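Local coordinates for protein hexokinase (PDB 1BDG) that phosphorylates glucose and probably other hexoses at the 6-position using ATP, the first step of glycolysis, through a two-lobed fold, at residues S56-E66 / V199-L207; I307-L317 / D349-D359. All blocks are in the same frame, centred on the assembly; numbering follows the deposited sequence.

Contact 1. Residues S56-E66 / V199-L207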
loop_
_atom_site.group_PDB
_atom_site.type_symbol
_atom_site.label_atom_id
_atom_site.label_comp_id
_atom_site.label_asym_id
_atom_site.label_seq_id
_atom_site.Cartn_x
_atom_site.Cartn_y
_atom_site.Cartn_z
ATOM N N SER A 56 10.668 5.073 12.256
ATOM C CA SER A 56 9.437 4.887 13.014
ATOM C C SER A 56 9.663 4.875 14.535
ATOM O O SER A 56 8.703 4.854 15.313
ATOM C CB SER A 56 8.811 3.571 12.596
ATOM O OG SER A 56 9.644 2.508 13.020
ATOM N N TYR A 57 10.926 4.863 14.951
ATOM C CA TYR A 57 11.294 4.810 16.360
ATOM C C TYR A 57 10.896 3.504 17.057
ATOM O O TYR A 57 10.868 3.424 18.282
ATOM C CB TYR A 57 10.800 6.042 17.117
ATOM C CG TYR A 57 11.701 7.235 16.960
ATOM C CD1 TYR A 57 11.531 8.124 15.916
ATOM C CD2 TYR A 57 12.740 7.456 17.845
ATOM C CE1 TYR A 57 12.372 9.205 15.753
ATOM C CE2 TYR A 57 13.594 8.530 17.690
ATOM C CZ TYR A 57 13.408 9.408 16.638
ATOM O OH TYR A 57 14.259 10.483 16.474
ATOM N N VAL A 58 10.521 2.506 16.266
ATOM C CA VAL A 58 10.223 1.190 16.806
ATOM C C VAL A 58 11.587 0.548 16.637
ATOM O O VAL A 58 12.017 0.283 15.513
ATOM C CB VAL A 58 9.238 0.379 15.955
ATOM C CG1 VAL A 58 9.158 -1.037 16.486
ATOM C CG2 VAL A 58 7.872 0.995 16.000
ATOM N N THR A 59 12.318 0.417 17.731
ATOM C CA THR A 59 13.636 -0.178 17.656
ATOM C C THR A 59 13.632 -1.707 17.823
ATOM O O THR A 59 14.182 -2.422 16.983
ATOM C CB THR A 59 14.586 0.525 18.627
ATOM O OG1 THR A 59 14.007 0.542 19.938
ATOM C CG2 THR A 59 14.801 1.961 18.180
ATOM N N LYS A 60 12.916 -2.209 18.824
ATOM C CA LYS A 60 12.852 -3.651 19.077
ATOM C C LYS A 60 11.458 -4.256 18.802
ATOM O O LYS A 60 10.469 -3.866 19.435
ATOM C CB LYS A 60 13.281 -3.949 20.521
ATOM N N THR A 61 11.399 -5.244 17.904
ATOM C CA THR A 61 10.138 -5.904 17.555
ATOM C C THR A 61 9.577 -6.790 18.666
ATOM O O THR A 61 10.311 -7.519 19.336
ATOM C CB THR A 61 10.275 -6.770 16.287
ATOM O OG1 THR A 61 11.430 -7.603 16.414
ATOM C CG2 THR A 61 10.388 -5.889 15.030
ATOM N N PRO A 62 8.247 -6.770 18.836
ATOM C CA PRO A 62 7.563 -7.561 19.856
ATOM C C PRO A 62 7.952 -9.034 19.867
ATOM O O PRO A 62 7.874 -9.736 18.854
ATOM C CB PRO A 62 6.093 -7.336 19.512
ATOM C CG PRO A 62 6.105 -5.885 19.065
ATOM C CD PRO A 62 7.286 -5.906 18.120
ATOM N N ASN A 63 8.365 -9.484 21.047
ATOM C CA ASN A 63 8.795 -10.869 21.271
ATOM C C ASN A 63 7.669 -11.820 21.696
ATOM O O ASN A 63 7.803 -13.038 21.584
ATOM C CB ASN A 63 9.894 -10.879 22.330
ATOM C CG ASN A 63 9.544 -10.016 23.521
ATOM O OD1 ASN A 63 8.447 -10.121 24.067
ATOM N ND2 ASN A 63 10.443 -9.115 23.890
ATOM N N GLY A 64 6.584 -11.268 22.239
ATOM C CA GLY A 64 5.474 -12.107 22.652
ATOM C C GLY A 64 5.249 -12.177 24.148
ATOM O O GLY A 64 4.212 -12.684 24.587
ATOM N N THR A 65 6.197 -11.684 24.939
ATOM C CA THR A 65 6.050 -11.695 26.397
ATOM C C THR A 65 5.064 -10.601 26.842
ATOM O O THR A 65 4.596 -10.588 27.985
ATOM C CB THR A 65 7.422 -11.464 27.089
ATOM O OG1 THR A 65 7.891 -10.120 26.835
ATOM C CG2 THR A 65 8.448 -12.492 26.570
ATOM N N GLU A 66 4.780 -9.668 25.931
ATOM C CA GLU A 66 3.865 -8.556 26.184
ATOM C C GLU A 66 2.533 -9.024 26.796
ATOM O O GLU A 66 1.937 -10.009 26.324
ATOM C CB GLU A 66 3.606 -7.788 24.886
ATOM C CG GLU A 66 4.860 -7.247 24.183
ATOM C CD GLU A 66 5.364 -8.159 23.093
ATOM O OE1 GLU A 66 4.550 -8.910 22.533
ATOM O OE2 GLU A 66 6.569 -8.139 22.778
ATOM N N VAL A 199 4.921 -1.008 9.207
ATOM C CA VAL A 199 5.544 -1.240 10.519
ATOM C C VAL A 199 4.667 -2.214 11.311
ATOM O O VAL A 199 5.156 -3.221 11.832
ATOM C CB VAL A 199 5.742 0.099 11.295
ATOM C CG1 VAL A 199 6.595 -0.117 12.518
ATOM C CG2 VAL A 199 6.411 1.123 10.399
ATOM N N GLY A 200 3.360 -1.956 11.328
ATOM C CA GLY A 200 2.437 -2.827 12.023
ATOM C C GLY A 200 2.512 -4.230 11.463
ATOM O O GLY A 200 2.477 -5.202 12.203
ATOM N N THR A 201 2.630 -4.346 10.148
ATOM C CA THR A 201 2.723 -5.646 9.498
ATOM C C THR A 201 4.032 -6.341 9.900
ATOM O O THR A 201 4.013 -7.493 10.324
ATOM C CB THR A 201 2.616 -5.500 7.953
ATOM O OG1 THR A 201 1.354 -4.903 7.608
ATOM C CG2 THR A 201 2.741 -6.838 7.264
ATOM N N LEU A 202 5.164 -5.643 9.814
ATOM C CA LEU A 202 6.445 -6.245 10.201
ATOM C C LEU A 202 6.313 -6.821 11.615
ATOM O O LEU A 202 6.753 -7.931 11.866
ATOM C CB LEU A 202 7.594 -5.224 10.127
ATOM C CG LEU A 202 9.042 -5.768 10.174
ATOM C CD1 LEU A 202 10.036 -4.714 9.696
ATOM C CD2 LEU A 202 9.415 -6.254 11.561
ATOM N N ALA A 203 5.643 -6.097 12.514
ATOM C CA ALA A 203 5.429 -6.573 13.881
ATOM C C ALA A 203 4.553 -7.847 13.962
ATOM O O ALA A 203 4.930 -8.812 14.625
ATOM C CB ALA A 203 4.848 -5.468 14.737
ATOM N N SER A 204 3.395 -7.868 13.307
ATOM C CA SER A 204 2.547 -9.066 13.338
ATOM C C SER A 204 3.343 -10.253 12.836
ATOM O O SER A 204 3.200 -11.380 13.338
ATOM C CB SER A 204 1.328 -8.920 12.428
ATOM O OG SER A 204 0.347 -8.074 12.991
ATOM N N CYS A 205 4.186 -9.982 11.842
ATOM C CA CYS A 205 5.016 -10.995 11.222
ATOM C C CYS A 205 6.147 -11.504 12.108
ATOM O O CYS A 205 6.406 -12.705 12.138
ATOM C CB CYS A 205 5.568 -10.450 9.919
ATOM S SG CYS A 205 6.666 -11.575 9.008
ATOM N N ALA A 206 6.811 -10.599 12.827
ATOM C CA ALA A 206 7.922 -10.957 13.711
ATOM C C ALA A 206 7.412 -11.810 14.880
ATOM O O ALA A 206 8.049 -12.801 15.266
ATOM C CB ALA A 206 8.604 -9.696 14.229
ATOM N N LEU A 207 6.253 -11.423 15.416
ATOM C CA LEU A 207 5.602 -12.127 16.520
ATOM C C LEU A 207 5.426 -13.601 16.231
ATOM O O LEU A 207 5.306 -14.407 17.154
ATOM C CB LEU A 207 4.220 -11.534 16.780
ATOM C CG LEU A 207 4.131 -10.196 17.501
ATOM C CD1 LEU A 207 2.684 -9.688 17.555
ATOM C CD2 LEU A 207 4.701 -10.407 18.899
#
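P62 and L207 carry the heaviest burial of this contact, in which the irregular loop 56-66 runs over one side of helix 197-206. L207 brings its CD2 methyl against the proline ring, 3.4 Å from P62 CB, and the same methyl also lies beside the P62 carbonyl oxygen. One turn back, the CB of A203 lies 4.2 Å from P62 CD, so the ring spans A203 and L207. Next to it T61 spreads over two more: its CB meets the A206 methyl at 3.9 Å, while its CG2 approaches L202 CD2 to 3.6 Å, the two side chains crossing at about a right angle. L202 gets there because its CG stands anti to the backbone N (chi1 -166°), which carries the leucine's end nearer the loop than its CB direction suggests. At the buried end V58 CG2 and V199 CG1 meet tip to tip at 3.9 Å, with V245 of strand 243-247 and I443 of helix 435-444 also packed on V58.

Toward residues 63-66 the packing thins and solvent takes over. Here the loop binds itself: N63 OD1 accepts from T65 N at 2.9 Å in an Asx turn and also from T65 OG1, and E66 OE2 receives a nearly straight bond (175°) from G64 N, from above the carboxylate plane. S56 OG, at the other end, bonds to V245 O. No hydrogen bond crosses between loop and helix, which implies that side-chain shape and apolar burial join them, while polar groups fix the loop's own turns.

Contact 2. Residues I307-L317 / D349-D359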
loop_
_atom_site.group_PDB
_atom_site.type_symbol
_atom_site.label_atom_id
_atom_site.label_comp_id
_atom_site.label_asym_id
_atom_site.label_seq_id
_atom_site.Cartn_x
_atom_site.Cartn_y
_atom_site.Cartn_z
ATOM N N ILE A 307 -9.871 1.675 -32.178
ATOM C CA ILE A 307 -9.373 0.308 -32.019
ATOM C C ILE A 307 -10.221 -0.535 -31.066
ATOM O O ILE A 307 -10.037 -1.740 -30.978
ATOM C CB ILE A 307 -7.876 0.298 -31.606
ATOM C CG1 ILE A 307 -7.072 1.215 -32.549
ATOM C CG2 ILE A 307 -7.289 -1.106 -31.722
ATOM C CD1 ILE A 307 -5.570 1.333 -32.255
ATOM N N LEU A 308 -11.171 0.094 -30.382
ATOM C CA LEU A 308 -12.084 -0.591 -29.463
ATOM C C LEU A 308 -13.511 -0.067 -29.628
ATOM O O LEU A 308 -13.732 1.080 -29.987
ATOM C CB LEU A 308 -11.680 -0.393 -27.992
ATOM C CG LEU A 308 -10.898 -1.424 -27.165
ATOM C CD1 LEU A 308 -11.179 -1.193 -25.690
ATOM C CD2 LEU A 308 -11.291 -2.830 -27.522
ATOM N N PHE A 309 -14.479 -0.924 -29.343
ATOM C CA PHE A 309 -15.903 -0.589 -29.418
ATOM C C PHE A 309 -16.296 0.304 -30.610
ATOM O O PHE A 309 -17.153 1.176 -30.489
ATOM C CB PHE A 309 -16.355 0.062 -28.100
ATOM C CG PHE A 309 -15.816 -0.620 -26.856
ATOM C CD1 PHE A 309 -15.659 -2.002 -26.802
ATOM C CD2 PHE A 309 -15.474 0.136 -25.728
ATOM C CE1 PHE A 309 -15.174 -2.618 -25.650
ATOM C CE2 PHE A 309 -14.988 -0.479 -24.575
ATOM C CZ PHE A 309 -14.839 -1.857 -24.539
ATOM N N ARG A 310 -15.670 0.069 -31.759
ATOM C CA ARG A 310 -15.942 0.844 -32.972
ATOM C C ARG A 310 -15.895 2.346 -32.746
ATOM O O ARG A 310 -16.531 3.104 -33.478
ATOM C CB ARG A 310 -17.296 0.451 -33.584
ATOM C CG ARG A 310 -17.207 -0.666 -34.590
ATOM C CD ARG A 310 -16.612 -1.887 -33.933
ATOM N NE ARG A 310 -17.398 -2.291 -32.768
ATOM C CZ ARG A 310 -17.014 -3.211 -31.890
ATOM N NH1 ARG A 310 -15.845 -3.818 -32.037
ATOM N NH2 ARG A 310 -17.800 -3.518 -30.866
ATOM N N GLY A 311 -15.133 2.766 -31.740
ATOM C CA GLY A 311 -15.008 4.182 -31.434
ATOM C C GLY A 311 -16.012 4.726 -30.431
ATOM O O GLY A 311 -15.977 5.909 -30.115
ATOM N N ASP A 312 -16.934 3.892 -29.959
ATOM C CA ASP A 312 -17.921 4.323 -28.979
ATOM C C ASP A 312 -17.432 4.055 -27.572
ATOM O O ASP A 312 -17.003 2.935 -27.244
ATOM C CB ASP A 312 -19.243 3.582 -29.163
ATOM C CG ASP A 312 -19.919 3.912 -30.463
ATOM O OD1 ASP A 312 -19.699 5.022 -30.985
ATOM O OD2 ASP A 312 -20.675 3.055 -30.975
ATOM N N LEU A 313 -17.599 5.055 -26.718
ATOM C CA LEU A 313 -17.193 4.976 -25.324
ATOM C C LEU A 313 -18.499 4.945 -24.523
ATOM O O LEU A 313 -19.398 5.735 -24.789
ATOM C CB LEU A 313 -16.357 6.225 -24.983
ATOM C CG LEU A 313 -15.751 6.492 -23.598
ATOM C CD1 LEU A 313 -14.622 5.536 -23.338
ATOM C CD2 LEU A 313 -15.235 7.923 -23.546
ATOM N N PRO A 314 -18.655 3.975 -23.604
ATOM C CA PRO A 314 -19.863 3.839 -22.775
ATOM C C PRO A 314 -19.889 4.895 -21.677
ATOM O O PRO A 314 -18.832 5.255 -21.134
ATOM C CB PRO A 314 -19.711 2.455 -22.144
ATOM C CG PRO A 314 -18.698 1.753 -23.010
ATOM C CD PRO A 314 -17.737 2.849 -23.370
ATOM N N GLU A 315 -21.098 5.333 -21.314
ATOM C CA GLU A 315 -21.306 6.352 -20.279
ATOM C C GLU A 315 -20.474 6.061 -19.036
ATOM O O GLU A 315 -19.746 6.931 -18.556
ATOM C CB GLU A 315 -22.799 6.441 -19.913
ATOM N N ARG A 316 -20.553 4.818 -18.563
ATOM C CA ARG A 316 -19.831 4.350 -17.383
ATOM C C ARG A 316 -18.338 4.691 -17.402
ATOM O O ARG A 316 -17.852 5.408 -16.527
ATOM C CB ARG A 316 -20.028 2.844 -17.226
ATOM C CG ARG A 316 -19.195 2.212 -16.113
ATOM C CD ARG A 316 -19.962 1.993 -14.799
ATOM N NE ARG A 316 -19.031 1.625 -13.719
ATOM C CZ ARG A 316 -19.303 0.803 -12.706
ATOM N NH1 ARG A 316 -20.501 0.223 -12.604
ATOM N NH2 ARG A 316 -18.370 0.575 -11.782
ATOM N N LEU A 317 -17.626 4.219 -18.417
ATOM C CA LEU A 317 -16.186 4.475 -18.551
ATOM C C LEU A 317 -15.796 5.947 -18.800
ATOM O O LEU A 317 -14.707 6.233 -19.315
ATOM C CB LEU A 317 -15.593 3.581 -19.644
ATOM C CG LEU A 317 -15.557 2.095 -19.283
ATOM C CD1 LEU A 317 -15.437 1.231 -20.537
ATOM C CD2 LEU A 317 -14.424 1.844 -18.283
ATOM N N ASP A 349 -20.231 -5.409 -15.749
ATOM C CA ASP A 349 -19.731 -4.435 -14.798
ATOM C C ASP A 349 -19.704 -3.054 -15.452
ATOM O O ASP A 349 -20.304 -2.118 -14.927
ATOM C CB ASP A 349 -18.358 -4.846 -14.238
ATOM C CG ASP A 349 -18.422 -6.114 -13.374
ATOM O OD1 ASP A 349 -19.409 -6.296 -12.618
ATOM O OD2 ASP A 349 -17.483 -6.938 -13.456
ATOM N N LEU A 350 -19.132 -2.957 -16.652
ATOM C CA LEU A 350 -19.052 -1.671 -17.362
ATOM C C LEU A 350 -20.241 -1.367 -18.288
ATOM O O LEU A 350 -20.307 -0.290 -18.900
ATOM C CB LEU A 350 -17.754 -1.580 -18.162
ATOM C CG LEU A 350 -16.466 -1.789 -17.364
ATOM C CD1 LEU A 350 -15.254 -1.727 -18.285
ATOM C CD2 LEU A 350 -16.362 -0.751 -16.252
ATOM N N HIS A 351 -21.172 -2.309 -18.398
ATOM C CA HIS A 351 -22.341 -2.126 -19.253
ATOM C C HIS A 351 -22.019 -1.705 -20.713
ATOM O O HIS A 351 -22.855 -1.046 -21.354
ATOM C CB HIS A 351 -23.304 -1.097 -18.650
ATOM C CG HIS A 351 -23.662 -1.350 -17.217
ATOM N ND1 HIS A 351 -23.088 -2.352 -16.460
ATOM C CD2 HIS A 351 -24.527 -0.709 -16.393
ATOM C CE1 HIS A 351 -23.580 -2.314 -15.230
ATOM N NE2 HIS A 351 -24.457 -1.327 -15.166
ATOM N N VAL A 352 -20.826 -1.999 -21.230
ATOM C CA VAL A 352 -20.541 -1.635 -22.617
ATOM C C VAL A 352 -21.688 -2.219 -23.457
ATOM O O VAL A 352 -21.967 -3.413 -23.369
ATOM C CB VAL A 352 -19.227 -2.253 -23.125
ATOM C CG1 VAL A 352 -18.944 -1.781 -24.547
ATOM C CG2 VAL A 352 -18.074 -1.875 -22.225
ATOM N N PRO A 353 -22.368 -1.382 -24.260
ATOM C CA PRO A 353 -23.502 -1.680 -25.157
ATOM C C PRO A 353 -23.334 -2.841 -26.160
ATOM O O PRO A 353 -24.070 -3.825 -26.106
ATOM C CB PRO A 353 -23.695 -0.353 -25.888
ATOM C CG PRO A 353 -23.310 0.637 -24.869
ATOM C CD PRO A 353 -22.045 0.049 -24.320
ATOM N N VAL A 354 -22.437 -2.683 -27.130
ATOM C CA VAL A 354 -22.178 -3.713 -28.134
ATOM C C VAL A 354 -20.724 -4.120 -27.942
ATOM O O VAL A 354 -19.842 -3.260 -27.982
ATOM C CB VAL A 354 -22.333 -3.158 -29.565
ATOM C CG1 VAL A 354 -22.229 -4.267 -30.578
ATOM C CG2 VAL A 354 -23.653 -2.433 -29.702
ATOM N N VAL A 355 -20.475 -5.418 -27.753
ATOM C CA VAL A 355 -19.123 -5.931 -27.527
ATOM C C VAL A 355 -18.732 -7.055 -28.494
ATOM O O VAL A 355 -19.560 -7.912 -28.843
ATOM C CB VAL A 355 -18.966 -6.421 -26.068
ATOM C CG1 VAL A 355 -19.945 -7.529 -25.792
ATOM C CG2 VAL A 355 -17.546 -6.907 -25.802
ATOM N N GLU A 356 -17.461 -7.062 -28.901
ATOM C CA GLU A 356 -16.933 -8.065 -29.828
ATOM C C GLU A 356 -15.710 -8.823 -29.313
ATOM O O GLU A 356 -14.954 -8.330 -28.475
ATOM C CB GLU A 356 -16.510 -7.408 -31.145
ATOM C CG GLU A 356 -17.582 -6.651 -31.874
ATOM C CD GLU A 356 -17.278 -6.526 -33.349
ATOM O OE1 GLU A 356 -16.102 -6.695 -33.740
ATOM O OE2 GLU A 356 -18.220 -6.278 -34.127
ATOM N N PRO A 357 -15.475 -10.024 -29.850
ATOM C CA PRO A 357 -14.333 -10.851 -29.463
ATOM C C PRO A 357 -13.016 -10.059 -29.469
ATOM O O PRO A 357 -12.213 -10.186 -28.544
ATOM C CB PRO A 357 -14.354 -11.954 -30.521
ATOM C CG PRO A 357 -15.826 -12.216 -30.637
ATOM C CD PRO A 357 -16.421 -10.813 -30.670
ATOM N N ILE A 358 -12.795 -9.230 -30.483
ATOM C CA ILE A 358 -11.559 -8.449 -30.499
ATOM C C ILE A 358 -11.475 -7.557 -29.269
ATOM O O ILE A 358 -10.418 -7.428 -28.667
ATOM C CB ILE A 358 -11.431 -7.511 -31.693
ATOM C CG1 ILE A 358 -12.651 -7.602 -32.594
ATOM C CG2 ILE A 358 -10.104 -7.736 -32.395
ATOM C CD1 ILE A 358 -12.911 -6.303 -33.346
ATOM N N ASP A 359 -12.601 -6.958 -28.890
ATOM C CA ASP A 359 -12.621 -6.056 -27.750
ATOM C C ASP A 359 -12.219 -6.785 -26.483
ATOM O O ASP A 359 -11.418 -6.275 -25.683
ATOM C CB ASP A 359 -14.001 -5.425 -27.581
ATOM C CG ASP A 359 -14.447 -4.650 -28.803
ATOM O OD1 ASP A 359 -13.640 -3.896 -29.388
ATOM O OD2 ASP A 359 -15.624 -4.794 -29.164
#
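A salt bridge and a small apolar core join the loop 307-317 to the loop and first turn that open helix 357-389, in what is probably the large subdomain, far from the chain's centre. The guanidinium of R310 grips D359 end-on: NH1 and NH2 each lie 3.0 Å from OD2, tilted somewhat from the guanidinium plane. Bends at chi2 and chi3 (59° and 57°) fold the arginine back to this position. E356 lies over one guanidinium face, its OE1 3.4 Å from R310 NH1, a purely electrostatic pairing with no N-H aimed at the oxygen. The other aspartate oxygen, OD1, accepts F309 N at 3.1 Å from above the carboxylate plane.

Beyond the charges, V352 crosses F309 at about a right angle, setting CG1 over the ring centre, 3.8 Å from the centroid, in a CH-pi contact; L308 CD1 covers part of the opposite face. P314 CG packs on V352 CG2 at 3.8 Å, and L317 CD2 meets L350 CD1 at 3.7 Å to extend the apolar strip.

D359 OD2 takes a third bond, from E356 N at 2.9 Å. With E356 as N-cap and D359 three residues on, this is the half of a capping box in which the N3 side chain accepts from the N-cap backbone, here built into the R310-E356-D359 salt-bridge network.

How the contacts relate
The two contacts lie on opposite sides of the chain's centre, 49 Å apart between centres and about 28 Å between nearest atoms, and they do not touch. They follow one another in sequence, contact 1 closing before contact 2 opens. Contact 1 lies nearer the sugar: the V199 side chain is about 8 Å from the bound glucose and about 4 Å from that of the substrate-binding N196, close to the predicted boundary between the small and large subdomains. Contact 2, within the predicted large subdomain, lies farther out, yet the side chain of R316 comes about 3 Å from that of Y327, which probably belongs to the ATP site.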